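Local coordinates for CrtC domain-containing protein (Fusarium vanettenii 77-13-4, PDB 7A0T), which is of unestablished function but pairs a CrtC-type lipocalin domain with a second lipocalin-like barrel, an architecture consistent with handling a lipophilic small molecule, at residues 149-154 with 179-184; 145-150 with 185-190; 64-69 with 198-203; 45-50 with 131-136. All coordinates share one frame; numbering follows the deposited sequence. Where two conformers were deposited one is given.

Contact 1: 149-154 with 179-184; sequences ITYDAT and PSAKTE
Two methyl groups, CG2 of Ile-149 and CG2 of Thr-183, press together at 3.5 Å, closer than carbons usually pack, their side chains crossing at a slant. Both are held there in the same way: each CG2 is anti to its own backbone N, and in Thr-183 this turns OG1 back to give a hydrogen bond of 2.7 Å to Ala-181 O. Tyr-151 shares this buried face but meets the other strand mainly through its root, CB lying 3.9 Å from CB of Ala-181. The ring then leads away, and its hydroxyl is hydrogen-bonded to Ser-138.

Beneath these side chains run two antiparallel strands of the CrtC lipocalin domain, 146-152 and 171-189, a worked example of how one pair of strands gives its two faces different characters. Thr-150 N and Glu-184 N each reach the other residue's carbonyl O, and Tyr-151 with Thr-183 forms the adjoining non-hydrogen-bonded pair.

On the other face the side chains are polar. Asp-152 and Lys-182 lie alongside each other and point the same way, yet the nearest approach is Asp-152 OD2 to Lys-182 CE, 4.0 Å; OD1 instead faces the ammonium of Lys-135, which is modelled in two conformers, so the exact geometry of that bridge is doubtful. A water 2.7 Å from Thr-150 OG1 also makes weak bonds to the acids Asp-152 and Glu-184. Beyond the strand, an inverse gamma turn centred on Ala-153 swings Thr-154 round, so that its OG1 accepts a weak bond from Lys-182 N (3.3 Å) while also bonding to Glu-31 O.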
loop_
_atom_site.group_PDB
_atom_site.type_symbol
_atom_site.label_atom_id
_atom_site.label_comp_id
_atom_site.label_asym_id
_atom_site.label_seq_id
_atom_site.Cartn_x
_atom_site.Cartn_y
_atom_site.Cartn_z
ATOM N N ILE A 149 -5.683 -9.540 -11.385
ATOM C CA ILE A 149 -6.233 -9.678 -10.027
ATOM C C ILE A 149 -7.447 -8.767 -9.870
ATOM O O ILE A 149 -7.346 -7.548 -10.052
ATOM C CB ILE A 149 -5.184 -9.341 -8.957
ATOM C CG1 ILE A 149 -3.905 -10.133 -9.192
ATOM C CG2 ILE A 149 -5.754 -9.594 -7.550
ATOM C CD1 ILE A 149 -2.725 -9.685 -8.296
ATOM N N THR A 150 -8.583 -9.341 -9.500
ATOM C CA THR A 150 -9.745 -8.537 -9.160
ATOM C C THR A 150 -9.983 -8.576 -7.655
ATOM O O THR A 150 -9.557 -9.510 -6.965
ATOM C CB THR A 150 -11.001 -9.007 -9.912
ATOM O OG1 THR A 150 -11.308 -10.363 -9.559
ATOM C CG2 THR A 150 -10.761 -8.923 -11.406
ATOM N N TYR A 151 -10.636 -7.531 -7.142
ATOM C CA TYR A 151 -10.917 -7.456 -5.714
ATOM C C TYR A 151 -12.166 -6.612 -5.501
ATOM O O TYR A 151 -12.428 -5.666 -6.256
ATOM C CB TYR A 151 -9.711 -6.931 -4.896
ATOM C CG TYR A 151 -8.914 -5.825 -5.568
ATOM C CD1 TYR A 151 -7.999 -6.113 -6.576
ATOM C CD2 TYR A 151 -9.078 -4.491 -5.189
ATOM C CE1 TYR A 151 -7.292 -5.103 -7.207
ATOM C CE2 TYR A 151 -8.352 -3.475 -5.806
ATOM C CZ TYR A 151 -7.470 -3.790 -6.816
ATOM O OH TYR A 151 -6.772 -2.790 -7.448
ATOM N N ASP A 152 -12.970 -7.016 -4.517
ATOM C CA ASP A 152 -14.244 -6.382 -4.202
ATOM C C ASP A 152 -14.114 -5.628 -2.881
ATOM O O ASP A 152 -13.437 -6.093 -1.955
ATOM C CB ASP A 152 -15.393 -7.411 -4.085
ATOM C CG ASP A 152 -15.522 -8.329 -5.311
ATOM O OD1 ASP A 152 -15.470 -7.839 -6.456
ATOM O OD2 ASP A 152 -15.685 -9.558 -5.125
ATOM N N ALA A 153 -14.819 -4.501 -2.776
ATOM C CA ALA A 153 -14.706 -3.605 -1.622
ATOM C C ALA A 153 -15.559 -4.119 -0.460
ATOM O O ALA A 153 -16.527 -3.491 -0.029
ATOM C CB ALA A 153 -15.113 -2.190 -2.009
ATOM N N THR A 154 -15.140 -5.262 0.089
ATOM C CA THR A 154 -15.850 -5.942 1.171
ATOM C C THR A 154 -15.212 -5.677 2.529
ATOM O O THR A 154 -15.205 -6.564 3.402
ATOM C CB THR A 154 -15.888 -7.451 0.919
ATOM O OG1 THR A 154 -14.548 -7.971 0.976
ATOM C CG2 THR A 154 -16.503 -7.777 -0.436
ATOM N N PRO A 179 -8.731 -2.349 3.312
ATOM C CA PRO A 179 -7.594 -3.146 3.798
ATOM C C PRO A 179 -7.654 -4.647 3.551
ATOM O O PRO A 179 -6.596 -5.266 3.440
ATOM C CB PRO A 179 -7.564 -2.832 5.300
ATOM C CG PRO A 179 -8.864 -2.240 5.638
ATOM C CD PRO A 179 -9.511 -1.728 4.396
ATOM N N SER A 180 -8.830 -5.261 3.444
ATOM C CA SER A 180 -8.887 -6.726 3.345
ATOM C C SER A 180 -9.913 -7.140 2.300
ATOM O O SER A 180 -10.878 -7.837 2.605
ATOM C CB SER A 180 -9.229 -7.390 4.678
ATOM O OG SER A 180 -8.439 -6.907 5.738
ATOM N N ALA A 181 -9.685 -6.710 1.059
ATOM C CA ALA A 181 -10.660 -6.891 -0.006
ATOM C C ALA A 181 -10.650 -8.325 -0.513
ATOM O O ALA A 181 -9.585 -8.921 -0.712
ATOM C CB ALA A 181 -10.372 -5.937 -1.169
ATOM N N LYS A 182 -11.851 -8.868 -0.750
ATOM C CA LYS A 182 -11.970 -10.198 -1.321
ATOM C C LYS A 182 -11.374 -10.197 -2.722
ATOM O O LYS A 182 -11.655 -9.308 -3.527
ATOM C CB LYS A 182 -13.440 -10.636 -1.348
ATOM C CG LYS A 182 -13.688 -11.930 -2.100
ATOM C CD LYS A 182 -15.165 -12.315 -2.016
ATOM C CE LYS A 182 -15.630 -13.104 -3.236
ATOM N NZ LYS A 182 -14.956 -14.424 -3.352
ATOM N N THR A 183 -10.537 -11.192 -2.997
ATOM C CA THR A 183 -9.598 -11.181 -4.101
ATOM C C THR A 183 -9.739 -12.446 -4.936
ATOM O O THR A 183 -9.802 -13.551 -4.381
ATOM C CB THR A 183 -8.173 -11.108 -3.566
ATOM O OG1 THR A 183 -8.037 -9.966 -2.706
ATOM C CG2 THR A 183 -7.177 -11.034 -4.714
ATOM N N GLU A 184 -9.743 -12.286 -6.266
ATOM C CA GLU A 184 -9.799 -13.408 -7.201
ATOM C C GLU A 184 -8.838 -13.164 -8.359
ATOM O O GLU A 184 -8.304 -12.062 -8.542
ATOM C CB GLU A 184 -11.223 -13.627 -7.749
ATOM C CG GLU A 184 -12.298 -13.827 -6.683
ATOM C CD GLU A 184 -13.679 -14.124 -7.263
ATOM O OE1 GLU A 184 -14.186 -13.319 -8.075
ATOM O OE2 GLU A 184 -14.261 -15.169 -6.903
HETATM O O HOH W 1 -13.218 -10.051 -7.646
#

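Contact 2: 145-150 with 185-190; sequences VTFDIT and GSLTVH
Phe-147 and Leu-187 face each other as a non-hydrogen-bonded pair between antiparallel strands of the CrtC lipocalin domain, and their side of strands 146-152 and 171-189 is the compact one. Leu-187 CG stands anti to the backbone N (chi1 169°), which carries CD1 in over the neighbouring strand, 3.3 Å from Thr-146 O and 3.7 Å from Phe-147 CB. The Phe-147 ring itself leads away from Leu-187 towards Val-75 and Ala-90, so the two side chains meet at the base of one and the tip of the other. Further along the same face, CG1 of Ile-149 passes 4.1 Å from Ser-186 O.

The opposite face is partly exposed and looser. Thr-146 and Thr-188 lie side by side, pointing the same way, with Thr-146 CG2 3.8 Å from Thr-188 OG1. Ser-186 and Asp-148 are a hydrogen-bonded pair in the backbone, but the Asp-148 carboxylate turns off to a salt bridge with Arg-137. Gly-185 has a phi of 124°, a conformation that comes easily to a residue without a side chain, and its CA comes within 3.4 Å of Asp-148 O in a CA-H...O contact. At the far end of the ladder Thr-188 N bonds directly to Thr-146 O, whereas Thr-146 N gives its hydrogen to a water 2.8 Å away.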
loop_
_atom_site.group_PDB
_atom_site.type_symbol
_atom_site.label_atom_id
_atom_site.label_comp_id
_atom_site.label_asym_id
_atom_site.label_seq_id
_atom_site.Cartn_x
_atom_site.Cartn_y
_atom_site.Cartn_z
ATOM N N VAL A 145 6.577 -10.135 -14.980
ATOM C CA VAL A 145 5.564 -9.743 -14.003
ATOM C C VAL A 145 4.196 -9.760 -14.673
ATOM O O VAL A 145 3.770 -8.765 -15.271
ATOM C CB VAL A 145 5.870 -8.354 -13.404
ATOM C CG1 VAL A 145 4.799 -7.974 -12.389
ATOM C CG2 VAL A 145 7.262 -8.352 -12.732
ATOM N N THR A 146 3.492 -10.883 -14.573
ATOM C CA THR A 146 2.226 -11.076 -15.270
ATOM C C THR A 146 1.166 -11.529 -14.277
ATOM O O THR A 146 1.346 -12.540 -13.592
ATOM C CB THR A 146 2.390 -12.094 -16.401
ATOM O OG1 THR A 146 3.325 -11.584 -17.365
ATOM C CG2 THR A 146 1.062 -12.373 -17.073
ATOM N N PHE A 147 0.076 -10.773 -14.182
ATOM C CA PHE A 147 -1.016 -11.145 -13.291
ATOM C C PHE A 147 -2.281 -10.426 -13.725
ATOM O O PHE A 147 -2.253 -9.466 -14.505
ATOM C CB PHE A 147 -0.698 -10.841 -11.813
ATOM C CG PHE A 147 -0.342 -9.392 -11.532
ATOM C CD1 PHE A 147 -1.329 -8.427 -11.391
ATOM C CD2 PHE A 147 0.984 -9.009 -11.392
ATOM C CE1 PHE A 147 -0.992 -7.102 -11.126
ATOM C CE2 PHE A 147 1.331 -7.688 -11.123
ATOM C CZ PHE A 147 0.338 -6.738 -10.981
ATOM N N ASP A 148 -3.401 -10.914 -13.196
ATOM C CA ASP A 148 -4.709 -10.335 -13.482
ATOM C C ASP A 148 -5.571 -10.566 -12.241
ATOM O O ASP A 148 -6.118 -11.662 -12.073
ATOM C CB ASP A 148 -5.305 -10.977 -14.724
ATOM C CG ASP A 148 -6.550 -10.272 -15.201
ATOM O OD1 ASP A 148 -6.989 -9.317 -14.523
ATOM O OD2 ASP A 148 -7.097 -10.683 -16.249
ATOM N N ILE A 149 -5.683 -9.540 -11.385
ATOM C CA ILE A 149 -6.233 -9.678 -10.027
ATOM C C ILE A 149 -7.447 -8.767 -9.870
ATOM O O ILE A 149 -7.346 -7.548 -10.052
ATOM C CB ILE A 149 -5.184 -9.341 -8.957
ATOM C CG1 ILE A 149 -3.905 -10.133 -9.192
ATOM C CG2 ILE A 149 -5.754 -9.594 -7.550
ATOM C CD1 ILE A 149 -2.725 -9.685 -8.296
ATOM N N THR A 150 -8.583 -9.341 -9.500
ATOM C CA THR A 150 -9.745 -8.537 -9.160
ATOM C C THR A 150 -9.983 -8.576 -7.655
ATOM O O THR A 150 -9.557 -9.510 -6.965
ATOM C CB THR A 150 -11.001 -9.007 -9.912
ATOM O OG1 THR A 150 -11.308 -10.363 -9.559
ATOM C CG2 THR A 150 -10.761 -8.923 -11.406
ATOM N N GLY A 185 -8.631 -14.208 -9.159
ATOM C CA GLY A 185 -7.912 -14.070 -10.410
ATOM C C GLY A 185 -6.725 -14.997 -10.516
ATOM O O GLY A 185 -6.815 -16.166 -10.129
ATOM N N SER A 186 -5.597 -14.488 -11.004
ATOM C CA SER A 186 -4.485 -15.367 -11.308
ATOM C C SER A 186 -3.171 -14.600 -11.316
ATOM O O SER A 186 -3.128 -13.380 -11.516
ATOM C CB SER A 186 -4.680 -16.053 -12.664
ATOM O OG SER A 186 -4.332 -15.180 -13.730
ATOM N N LEU A 187 -2.095 -15.365 -11.151
ATOM C CA LEU A 187 -0.718 -14.917 -11.289
ATOM C C LEU A 187 0.016 -15.934 -12.156
ATOM O O LEU A 187 -0.097 -17.139 -11.915
ATOM C CB LEU A 187 -0.065 -14.815 -9.908
ATOM C CG LEU A 187 1.432 -14.608 -9.810
ATOM C CD1 LEU A 187 1.770 -13.225 -10.343
ATOM C CD2 LEU A 187 1.883 -14.773 -8.369
ATOM N N THR A 188 0.769 -15.470 -13.156
ATOM C CA THR A 188 1.486 -16.375 -14.057
ATOM C C THR A 188 2.956 -16.451 -13.652
ATOM O O THR A 188 3.675 -15.446 -13.699
ATOM C CB THR A 188 1.350 -15.942 -15.519
ATOM O OG1 THR A 188 -0.040 -15.852 -15.859
ATOM C CG2 THR A 188 1.998 -16.980 -16.429
ATOM N N VAL A 189 3.398 -17.645 -13.263
ATOM C CA VAL A 189 4.743 -17.873 -12.737
ATOM C C VAL A 189 5.447 -18.890 -13.639
ATOM O O VAL A 189 5.072 -20.071 -13.669
ATOM C CB VAL A 189 4.699 -18.348 -11.279
ATOM C CG1 VAL A 189 6.040 -18.896 -10.843
ATOM C CG2 VAL A 189 4.268 -17.192 -10.371
ATOM N N HIS A 190 6.465 -18.429 -14.376
ATOM C CA HIS A 190 7.246 -19.268 -15.293
ATOM C C HIS A 190 6.337 -20.032 -16.254
ATOM O O HIS A 190 6.414 -21.257 -16.382
ATOM C CB HIS A 190 8.159 -20.235 -14.525
ATOM C CG HIS A 190 9.072 -19.558 -13.550
ATOM N ND1 HIS A 190 9.248 -20.009 -12.259
ATOM C CD2 HIS A 190 9.848 -18.456 -13.673
ATOM C CE1 HIS A 190 10.094 -19.215 -11.627
ATOM N NE2 HIS A 190 10.472 -18.263 -12.463
HETATM O O HOH W 2 4.498 -13.103 -13.175
#

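Contact 3: 64-69 with 198-203; sequences YITTTN and PAKSHT
Tyr-64 and His-202 form an antiparallel hydrogen-bonded pair, and their rings leave the strands on the same face. The ring planes are only 14° apart but slid so far, with centroids 4.8 Å from each other, that they barely overlap; Tyr-64 CD1 lies over one face of the imidazole, 3.5 Å from His-202 CE1. The offset accompanies the backbone pairing. Tyr-64 N bonds to His-202 O at 2.7 Å, nearly along the C=O axis, and the same oxygen lies in the plane of the phenol ring at its edge.

Beside this pair, side chains join in. Ser-201 OG, beside its own backbone N at chi1 -55°, accepts a straight bond from Thr-66 N (3.0 Å). Thr-66 OG1 in turn donates to Lys-200 O at 2.9 Å, bringing its CB to 3.6 Å from Lys-200 CB.

A second shell positions these groups. Asp-197 O takes the hydrogen of Ser-201 OG, and Gln-72 NE2 donates to Thr-66 OG1. The aromatic pair reaches the second, closed barrel of the protein: Tyr-64 OH bonds to Gln-223, His-202 NE2 to the hydroxyl of Tyr-336, and His-225 meets both rings edge-to-face. The pair thus stands at the seam between the two lipocalin-type units. Each of the hydroxyls of Ser-201 and Thr-66 both gives and receives a hydrogen bond, so the two side chains have their rotations set from two directions and link the segments beside the Tyr-64/His-202 pair.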
loop_
_atom_site.group_PDB
_atom_site.type_symbol
_atom_site.label_atom_id
_atom_site.label_comp_id
_atom_site.label_asym_id
_atom_site.label_seq_id
_atom_site.Cartn_x
_atom_site.Cartn_y
_atom_site.Cartn_z
ATOM N N TYR A 64 -2.201 -10.040 -0.845
ATOM C CA TYR A 64 -1.605 -11.130 -0.079
ATOM C C TYR A 64 -2.368 -12.383 -0.483
ATOM O O TYR A 64 -3.552 -12.534 -0.145
ATOM C CB TYR A 64 -1.685 -10.872 1.423
ATOM C CG TYR A 64 -1.122 -9.525 1.879
ATOM C CD1 TYR A 64 -1.861 -8.350 1.729
ATOM C CD2 TYR A 64 0.144 -9.435 2.475
ATOM C CE1 TYR A 64 -1.359 -7.112 2.139
ATOM C CE2 TYR A 64 0.661 -8.205 2.893
ATOM C CZ TYR A 64 -0.091 -7.050 2.729
ATOM O OH TYR A 64 0.416 -5.843 3.138
ATOM N N ILE A 65 -1.690 -13.268 -1.220
ATOM C CA ILE A 65 -2.321 -14.302 -2.029
ATOM C C ILE A 65 -1.906 -15.677 -1.529
ATOM O O ILE A 65 -0.730 -15.910 -1.229
ATOM C CB ILE A 65 -1.935 -14.129 -3.513
ATOM C CG1 ILE A 65 -2.733 -12.976 -4.130
ATOM C CG2 ILE A 65 -2.081 -15.438 -4.287
ATOM C CD1 ILE A 65 -2.215 -12.555 -5.448
ATOM N N THR A 66 -2.886 -16.575 -1.421
ATOM C CA THR A 66 -2.661 -18.014 -1.397
ATOM C C THR A 66 -3.280 -18.591 -2.666
ATOM O O THR A 66 -4.437 -18.293 -2.977
ATOM C CB THR A 66 -3.285 -18.665 -0.154
ATOM O OG1 THR A 66 -2.739 -18.075 1.033
ATOM C CG2 THR A 66 -3.008 -20.166 -0.130
ATOM N N THR A 67 -2.494 -19.349 -3.434
ATOM C CA THR A 67 -3.034 -19.981 -4.631
ATOM C C THR A 67 -3.729 -21.285 -4.269
ATOM O O THR A 67 -3.655 -21.757 -3.134
ATOM C CB THR A 67 -1.945 -20.285 -5.664
ATOM O OG1 THR A 67 -1.013 -21.230 -5.116
ATOM C CG2 THR A 67 -1.225 -19.031 -6.096
ATOM N N THR A 68 -4.398 -21.876 -5.269
ATOM C CA THR A 68 -5.087 -23.154 -5.087
ATOM C C THR A 68 -4.136 -24.310 -4.768
ATOM O O THR A 68 -4.592 -25.335 -4.253
ATOM C CB THR A 68 -5.919 -23.511 -6.330
ATOM O OG1 THR A 68 -5.086 -23.515 -7.498
ATOM C CG2 THR A 68 -7.055 -22.517 -6.532
ATOM N N ASN A 69 -2.837 -24.169 -5.042
ATOM C CA ASN A 69 -1.828 -25.173 -4.705
ATOM C C ASN A 69 -1.072 -24.841 -3.415
ATOM O O ASN A 69 0.008 -25.390 -3.176
ATOM C CB ASN A 69 -0.842 -25.340 -5.865
ATOM C CG ASN A 69 -0.354 -23.998 -6.426
ATOM O OD1 ASN A 69 0.534 -23.356 -5.858
ATOM N ND2 ASN A 69 -0.942 -23.567 -7.545
ATOM N N PRO A 198 -9.751 -17.321 -3.036
ATOM C CA PRO A 198 -10.330 -16.174 -2.319
ATOM C C PRO A 198 -10.568 -16.423 -0.839
ATOM O O PRO A 198 -10.739 -15.458 -0.090
ATOM C CB PRO A 198 -11.656 -15.924 -3.051
ATOM C CG PRO A 198 -11.675 -16.870 -4.223
ATOM C CD PRO A 198 -10.716 -17.959 -3.949
ATOM N N ALA A 199 -10.594 -17.673 -0.382
ATOM C CA ALA A 199 -10.775 -17.901 1.041
ATOM C C ALA A 199 -9.521 -17.559 1.828
ATOM O O ALA A 199 -9.610 -17.297 3.034
ATOM C CB ALA A 199 -11.179 -19.361 1.304
ATOM N N LYS A 200 -8.356 -17.540 1.168
ATOM C CA LYS A 200 -7.084 -17.396 1.856
ATOM C C LYS A 200 -6.253 -16.258 1.261
ATOM O O LYS A 200 -5.027 -16.332 1.231
ATOM C CB LYS A 200 -6.306 -18.710 1.822
ATOM C CG LYS A 200 -7.066 -19.922 2.390
ATOM C CD LYS A 200 -6.141 -21.140 2.533
ATOM C CE LYS A 200 -6.863 -22.336 3.149
ATOM N NZ LYS A 200 -5.973 -23.516 3.383
ATOM N N SER A 201 -6.906 -15.201 0.786
ATOM C CA SER A 201 -6.220 -14.071 0.179
ATOM C C SER A 201 -6.925 -12.784 0.577
ATOM O O SER A 201 -8.085 -12.800 0.982
ATOM C CB SER A 201 -6.199 -14.186 -1.353
ATOM O OG SER A 201 -5.637 -15.428 -1.748
ATOM N N HIS A 202 -6.226 -11.656 0.423
ATOM C CA HIS A 202 -6.891 -10.360 0.529
ATOM C C HIS A 202 -6.002 -9.293 -0.092
ATOM O O HIS A 202 -4.789 -9.466 -0.208
ATOM C CB HIS A 202 -7.235 -10.000 1.979
ATOM C CG HIS A 202 -6.045 -9.730 2.842
ATOM N ND1 HIS A 202 -5.625 -8.454 3.155
ATOM C CD2 HIS A 202 -5.187 -10.573 3.462
ATOM C CE1 HIS A 202 -4.561 -8.526 3.936
ATOM N NE2 HIS A 202 -4.276 -9.799 4.135
ATOM N N THR A 203 -6.628 -8.180 -0.485
ATOM C CA THR A 203 -5.919 -7.063 -1.094
ATOM C C THR A 203 -6.145 -5.797 -0.282
ATOM O O THR A 203 -7.275 -5.499 0.113
ATOM C CB THR A 203 -6.381 -6.839 -2.550
ATOM O OG1 THR A 203 -6.016 -7.971 -3.335
ATOM C CG2 THR A 203 -5.731 -5.582 -3.156
#

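Contact 4: 45-50 with 131-136; sequences YGLSES and DNLSKL
Ser-48 meets the peptide group of Asp-131 within its plane: OG lies on a lone pair of Asp-131 O, 2.8 Å away, and donates its hydrogen there. The carboxylate of Asp-131 is served differently. Leu-133 N approaches OD1 from above the carboxylate plane, while Ser-134 N comes on the syn side at 2.8 Å, itself 27° out of the plane, both from the same face. This is an Asx turn extended into an Asx motif, and it probably helps hold the loop in the shape that turns the Asp-131 carbonyl to Ser-48. Ser-129 OG is a further partner of the same OD1.

The apolar part is lighter. Leu-133 CG lies anti to the backbone N (chi1 171°), bringing CD2 to 4.1 Å from Leu-47 CB and 4.0 Å from Ser-48 OG. The Tyr-45 ring receives Leu-47 CD1 at its edge, in plane.

The short helical turn 47-50, steadied by Ser-50 OG bonding to Gly-46 O, thereby docks on the loop entering strand 135-141. Leu-47 and Leu-133 both rest on Leu-178 of strand 171-189, and Ser-50 O bonds to Arg-207 of strand 202-210.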
loop_
_atom_site.group_PDB
_atom_site.type_symbol
_atom_site.label_atom_id
_atom_site.label_comp_id
_atom_site.label_asym_id
_atom_site.label_seq_id
_atom_site.Cartn_x
_atom_site.Cartn_y
_atom_site.Cartn_z
ATOM N N TYR A 45 -15.128 13.154 1.906
ATOM C CA TYR A 45 -15.418 12.890 0.491
ATOM C C TYR A 45 -16.271 11.629 0.368
ATOM O O TYR A 45 -16.414 10.845 1.318
ATOM C CB TYR A 45 -14.119 12.754 -0.335
ATOM C CG TYR A 45 -13.063 11.913 0.352
ATOM C CD1 TYR A 45 -13.249 10.536 0.553
ATOM C CD2 TYR A 45 -11.895 12.493 0.829
ATOM C CE1 TYR A 45 -12.301 9.778 1.198
ATOM C CE2 TYR A 45 -10.934 11.749 1.461
ATOM C CZ TYR A 45 -11.131 10.398 1.647
ATOM O OH TYR A 45 -10.162 9.671 2.278
ATOM N N GLY A 46 -16.838 11.443 -0.824
ATOM C CA GLY A 46 -17.386 10.144 -1.215
ATOM C C GLY A 46 -16.306 9.315 -1.900
ATOM O O GLY A 46 -15.553 9.822 -2.736
ATOM N N LEU A 47 -16.222 8.033 -1.516
ATOM C CA LEU A 47 -15.211 7.149 -2.094
ATOM C C LEU A 47 -15.373 7.004 -3.610
ATOM O O LEU A 47 -14.401 7.133 -4.355
ATOM C CB LEU A 47 -15.238 5.783 -1.407
ATOM C CG LEU A 47 -14.283 5.660 -0.198
ATOM C CD1 LEU A 47 -14.598 6.646 0.902
ATOM C CD2 LEU A 47 -14.265 4.252 0.365
ATOM N N SER A 48 -16.592 6.731 -4.086
ATOM C CA SER A 48 -16.806 6.550 -5.529
ATOM C C SER A 48 -16.364 7.769 -6.327
ATOM O O SER A 48 -15.637 7.648 -7.317
ATOM C CB SER A 48 -18.277 6.251 -5.812
ATOM O OG SER A 48 -18.608 4.994 -5.254
ATOM N N GLU A 49 -16.801 8.956 -5.907
ATOM C CA GLU A 49 -16.470 10.198 -6.592
ATOM C C GLU A 49 -14.975 10.480 -6.597
ATOM O O GLU A 49 -14.523 11.328 -7.371
ATOM C CB GLU A 49 -17.189 11.384 -5.917
ATOM C CG GLU A 49 -18.733 11.299 -5.880
ATOM C CD GLU A 49 -19.291 10.244 -4.912
ATOM O OE1 GLU A 49 -18.518 9.651 -4.123
ATOM O OE2 GLU A 49 -20.518 9.989 -4.956
ATOM N N SER A 50 -14.203 9.829 -5.722
ATOM C CA SER A 50 -12.774 10.113 -5.610
ATOM C C SER A 50 -11.920 9.178 -6.458
ATOM O O SER A 50 -10.709 9.392 -6.566
ATOM C CB SER A 50 -12.333 10.014 -4.137
ATOM O OG SER A 50 -13.114 10.870 -3.320
ATOM N N ASP A 131 -20.094 2.164 -9.783
ATOM C CA ASP A 131 -19.706 3.091 -8.734
ATOM C C ASP A 131 -18.196 3.300 -8.661
ATOM O O ASP A 131 -17.720 3.936 -7.709
ATOM C CB ASP A 131 -20.247 2.609 -7.381
ATOM C CG ASP A 131 -19.663 1.268 -6.944
ATOM O OD1 ASP A 131 -18.679 0.790 -7.547
ATOM O OD2 ASP A 131 -20.206 0.685 -5.980
ATOM N N ASN A 132 -17.444 2.751 -9.620
ATOM C CA ASN A 132 -16.004 2.962 -9.747
ATOM C C ASN A 132 -15.226 2.412 -8.559
ATOM O O ASN A 132 -14.058 2.771 -8.363
ATOM C CB ASN A 132 -15.682 4.447 -9.940
ATOM C CG ASN A 132 -16.198 4.974 -11.264
ATOM O OD1 ASN A 132 -16.095 4.295 -12.287
ATOM N ND2 ASN A 132 -16.752 6.174 -11.256
ATOM N N LEU A 133 -15.842 1.525 -7.773
ATOM C CA LEU A 133 -15.287 1.197 -6.466
ATOM C C LEU A 133 -15.529 -0.246 -6.026
ATOM O O LEU A 133 -14.626 -0.881 -5.476
ATOM C CB LEU A 133 -15.879 2.140 -5.406
ATOM C CG LEU A 133 -15.579 1.797 -3.943
ATOM C CD1 LEU A 133 -14.206 2.361 -3.549
ATOM C CD2 LEU A 133 -16.678 2.312 -3.027
ATOM N N SER A 134 -16.738 -0.769 -6.242
ATOM C CA SER A 134 -17.114 -2.066 -5.664
ATOM C C SER A 134 -16.346 -3.238 -6.268
ATOM O O SER A 134 -16.163 -4.259 -5.593
ATOM C CB SER A 134 -18.614 -2.299 -5.834
ATOM O OG SER A 134 -19.360 -1.300 -5.162
ATOM N N LYS A 135 -15.931 -3.145 -7.534
ATOM C CA LYS A 135 -15.156 -4.202 -8.180
ATOM C C LYS A 135 -14.013 -3.561 -8.950
ATOM O O LYS A 135 -14.240 -2.717 -9.823
ATOM C CB LYS A 135 -16.029 -5.051 -9.110
ATOM C CG LYS A 135 -15.244 -5.938 -10.064
ATOM C CD LYS A 135 -14.419 -7.001 -9.354
ATOM C CE LYS A 135 -14.996 -8.393 -9.569
ATOM N NZ LYS A 135 -16.049 -8.747 -8.568
ATOM N N LEU A 136 -12.781 -3.962 -8.623
ATOM C CA LEU A 136 -11.579 -3.343 -9.163
ATOM C C LEU A 136 -10.638 -4.416 -9.700
ATOM O O LEU A 136 -10.785 -5.609 -9.418
ATOM C CB LEU A 136 -10.882 -2.491 -8.088
ATOM C CG LEU A 136 -11.732 -1.412 -7.409
ATOM C CD1 LEU A 136 -11.043 -0.904 -6.111
ATOM C CD2 LEU A 136 -11.989 -0.233 -8.333
#

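Overall arrangement
From the N terminus, the helical turn 45-50 opens contact 4 and strand 58-66 then opens contact 3. Segment 131-136 closes contact 4 while contact 3 is still open, so these two loops cross. Strand 146-152 next supplies the first halves of contacts 2 and 1. Strand 171-189 returns antiparallel, closing contact 1 at 179-184 and contact 2 at 185-190; contact 1, sharing Ile-149 and Thr-150 with contact 2, is the inner of the two. Segment 198-203 finally closes contact 3 around both. Lateral ties join them: Leu-136 pairs with Tyr-151 and Thr-183 bonds to Thr-203, so strands 135-141, 146-152, 171-189 and 202-210 are linked in turn, with 58-66 beside the last.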